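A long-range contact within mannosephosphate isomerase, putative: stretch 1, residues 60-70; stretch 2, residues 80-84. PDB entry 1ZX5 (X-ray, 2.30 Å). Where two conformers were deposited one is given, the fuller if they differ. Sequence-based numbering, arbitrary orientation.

Stretch 1, residues 60-70: SMIELFSKHRD
Stretch 2, residues 80-84: FSKFP

What backbone shapes meet here? Residues 61-70 of stretch 1 form a helix that runs on later in the chain, while stretch 2 is an irregular segment with no regular helix or strand. Ser60 (phi/psi -81/150, chi1 t) occupies the N-cap position: its OG accepts a capping bond from Ile62 N at 3.1 Å, satisfying an amide that has no earlier turn to bond to. Regular i to i+4 bonds follow, such as Leu64 N to Ser60 O at 2.9 Å and Phe65 N to Met61 O at 2.9 Å; His68 has phi/psi -133/21, and its N makes a weak bond to Leu64 O at 2.9 Å, while Arg69 has -49/-52. Stretch 2 passes through Phe80 (-117/124), Ser81 (-99/-26), Lys82 (-107/160), Phe83 (-57/122) and Pro84 (-77/-21).

How are the two stretches registered? The closest CA atoms are those of Phe65 and Phe83, 7.2 Å apart. Met61, Phe65 and Arg69, spaced one turn apart, all direct CA-to-CB toward stretch 2. The order is antiparallel in sense: Arg69 meets Phe80 and Ser81, Phe65 meets Ser81 to Phe83, and Met61 meets Phe83. Together the stretches bury 295 Å², counting both sides.

Which polar bonds fasten the C-terminal part of stretch 1, at Arg69? The extended side chain (chi1 to chi3 all t, chi4 67°) brings its guanidinium to the carbonyl of Phe80. Arg69 NH1 donates to Phe80 O at 2.6 Å with an angle of 142°, and Arg69 NH2 donates to the same Phe80 O at 2.8 Å with an angle of 133°. The carbonyl lies near the guanidinium plane, so both cationic N-H groups can converge on the partial negative charge of one carbonyl oxygen. Arg69 NH1 also lies 3.2 Å from Ser81 O, but the angle is too poor for a bond. On the helix itself, Arg69 NE forms a salt bridge with Asp70 OD1 at 3.5 Å. The Phe80 ring (chi1 m, chi2 -70°) leads away, leaving its backbone to make the bonds.

How do the aromatic and apolar side chains fit? Phe65 (chi1 t, chi2 73°) and Phe83 (chi1 t, chi2 86°) form an edge-to-face pair, with centroids 5.4 Å apart and planes at 86°. The edge of Phe83 points to the face of Phe65, so slightly positive ring hydrogens meet pi electrons; Phe65 CD1 and Phe83 CD1 come within 3.5 Å. Phe83 CB adds a CH-pi contact, 4.2 Å from the Phe65 ring centroid and only 5° off its normal. The Phe65 ring also packs on backbone, with CE2 3.5 Å from Phe83 N and 3.8 Å from Ser81 O, the latter near the ring plane. One turn earlier, selenomethionine Met61 (chi1, chi2 and chi3 all m) sets its CE 3.3 Å from Phe83 CE1, extending the apolar contact along Phe83.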

# COMPACT_ATOMS: atom_id res chain seq x y z
N SER A 60 2.09 -15.88 12.91
CA SER A 60 1.28 -15.11 11.99
C SER A 60 1.10 -13.68 12.48
O SER A 60 1.08 -13.46 13.69
CB SER A 60 -0.07 -15.82 11.81
OG SER A 60 -1.09 -14.94 11.38
N MSE A 61 0.96 -12.72 11.56
CA MSE A 61 0.68 -11.32 11.90
C MSE A 61 -0.58 -11.20 12.72
O MSE A 61 -0.74 -10.26 13.51
CB MSE A 61 0.48 -10.45 10.65
CG MSE A 61 1.71 -9.83 10.09
SE MSE A 61 2.64 -8.69 11.37
CE MSE A 61 1.34 -7.33 11.70
N ILE A 62 -1.50 -12.13 12.50
CA ILE A 62 -2.78 -12.14 13.19
C ILE A 62 -2.58 -12.53 14.66
O ILE A 62 -3.12 -11.88 15.55
CB ILE A 62 -3.80 -13.03 12.43
CG1 ILE A 62 -4.17 -12.33 11.11
CG2 ILE A 62 -5.04 -13.34 13.30
CD1 ILE A 62 -5.13 -13.09 10.21
N GLU A 63 -1.80 -13.59 14.90
CA GLU A 63 -1.43 -13.96 16.26
C GLU A 63 -0.66 -12.80 16.90
O GLU A 63 -1.04 -12.32 17.97
CB GLU A 63 -0.59 -15.24 16.27
CG GLU A 63 -0.38 -15.84 17.66
CD GLU A 63 0.36 -17.17 17.63
OE1 GLU A 63 -0.06 -18.09 16.88
OE2 GLU A 63 1.36 -17.31 18.37
N LEU A 64 0.38 -12.31 16.21
CA LEU A 64 1.19 -11.21 16.75
C LEU A 64 0.32 -10.03 17.21
O LEU A 64 0.50 -9.51 18.31
CB LEU A 64 2.25 -10.74 15.73
CG LEU A 64 3.18 -9.63 16.23
CD1 LEU A 64 4.22 -10.16 17.22
CD2 LEU A 64 3.85 -8.90 15.09
N PHE A 65 -0.64 -9.63 16.38
CA PHE A 65 -1.50 -8.50 16.69
C PHE A 65 -2.46 -8.78 17.86
O PHE A 65 -2.67 -7.91 18.71
CB PHE A 65 -2.25 -8.01 15.45
CG PHE A 65 -3.04 -6.75 15.68
CD1 PHE A 65 -2.39 -5.52 15.82
CD2 PHE A 65 -4.42 -6.79 15.79
CE1 PHE A 65 -3.12 -4.35 16.04
CE2 PHE A 65 -5.16 -5.62 16.01
CZ PHE A 65 -4.50 -4.40 16.13
N SER A 66 -3.05 -9.97 17.94
CA SER A 66 -3.93 -10.26 19.07
C SER A 66 -3.17 -10.31 20.41
O SER A 66 -3.72 -9.93 21.44
CB SER A 66 -4.79 -11.52 18.84
OG SER A 66 -3.98 -12.68 18.71
N LYS A 67 -1.92 -10.75 20.39
CA LYS A 67 -1.09 -10.82 21.60
C LYS A 67 -0.36 -9.53 21.98
O LYS A 67 -0.07 -9.32 23.15
CB LYS A 67 -0.07 -11.95 21.50
CG LYS A 67 -0.68 -13.33 21.48
CD LYS A 67 0.38 -14.42 21.39
CE LYS A 67 -0.28 -15.80 21.33
NZ LYS A 67 0.67 -16.91 21.64
N HIS A 68 -0.07 -8.68 20.99
CA HIS A 68 0.85 -7.55 21.21
C HIS A 68 0.33 -6.22 20.68
O HIS A 68 1.08 -5.27 20.44
CB HIS A 68 2.23 -7.86 20.63
CG HIS A 68 2.87 -9.07 21.26
ND1 HIS A 68 3.36 -9.06 22.54
CD2 HIS A 68 3.08 -10.32 20.78
CE1 HIS A 68 3.85 -10.25 22.83
NE2 HIS A 68 3.69 -11.04 21.78
N ARG A 69 -0.98 -6.18 20.51
CA ARG A 69 -1.68 -5.05 19.93
C ARG A 69 -1.31 -3.67 20.52
O ARG A 69 -0.99 -2.76 19.77
CB ARG A 69 -3.17 -5.31 20.05
CG ARG A 69 -4.02 -4.12 19.92
CD ARG A 69 -5.37 -4.40 20.54
NE ARG A 69 -6.01 -3.13 20.84
CZ ARG A 69 -6.42 -2.28 19.91
NH1 ARG A 69 -6.26 -2.58 18.62
NH2 ARG A 69 -7.00 -1.15 20.26
N ASP A 70 -1.37 -3.54 21.85
CA ASP A 70 -1.07 -2.28 22.54
C ASP A 70 0.37 -1.84 22.34
O ASP A 70 0.63 -0.68 22.03
CB ASP A 70 -1.38 -2.36 24.05
CG ASP A 70 -2.86 -2.55 24.35
OD1 ASP A 70 -3.71 -2.44 23.43
OD2 ASP A 70 -3.19 -2.80 25.54
N PHE A 80 -7.32 2.50 16.86
CA PHE A 80 -7.54 1.33 16.01
C PHE A 80 -7.75 0.08 16.84
O PHE A 80 -6.90 -0.28 17.64
CB PHE A 80 -6.35 1.10 15.08
CG PHE A 80 -6.05 2.26 14.17
CD1 PHE A 80 -6.91 2.59 13.12
CD2 PHE A 80 -4.88 3.01 14.34
CE1 PHE A 80 -6.62 3.65 12.27
CE2 PHE A 80 -4.58 4.07 13.49
CZ PHE A 80 -5.45 4.40 12.46
N SER A 81 -8.88 -0.60 16.64
CA SER A 81 -9.13 -1.87 17.32
C SER A 81 -8.82 -3.08 16.43
O SER A 81 -8.53 -4.18 16.95
CB SER A 81 -10.56 -1.95 17.87
OG SER A 81 -11.51 -1.75 16.85
N LYS A 82 -8.89 -2.91 15.11
CA LYS A 82 -8.43 -3.93 14.17
C LYS A 82 -7.13 -3.44 13.54
O LYS A 82 -6.85 -2.24 13.54
CB LYS A 82 -9.45 -4.19 13.07
CG LYS A 82 -10.87 -4.47 13.55
CD LYS A 82 -11.79 -4.83 12.37
CE LYS A 82 -13.28 -4.80 12.78
NZ LYS A 82 -13.45 -5.20 14.22
N PHE A 83 -6.36 -4.37 12.98
CA PHE A 83 -5.12 -4.00 12.32
C PHE A 83 -5.44 -2.98 11.22
O PHE A 83 -6.26 -3.24 10.35
CB PHE A 83 -4.38 -5.23 11.78
CG PHE A 83 -2.96 -4.95 11.41
CD1 PHE A 83 -1.95 -5.01 12.36
CD2 PHE A 83 -2.63 -4.60 10.09
CE1 PHE A 83 -0.63 -4.74 12.03
CE2 PHE A 83 -1.31 -4.33 9.74
CZ PHE A 83 -0.30 -4.40 10.71
N PRO A 84 -4.81 -1.79 11.29
CA PRO A 84 -5.25 -0.61 10.55
C PRO A 84 -4.91 -0.51 9.06
O PRO A 84 -5.57 0.24 8.34
CB PRO A 84 -4.60 0.53 11.33
CG PRO A 84 -3.37 -0.07 11.94
CD PRO A 84 -3.67 -1.51 12.19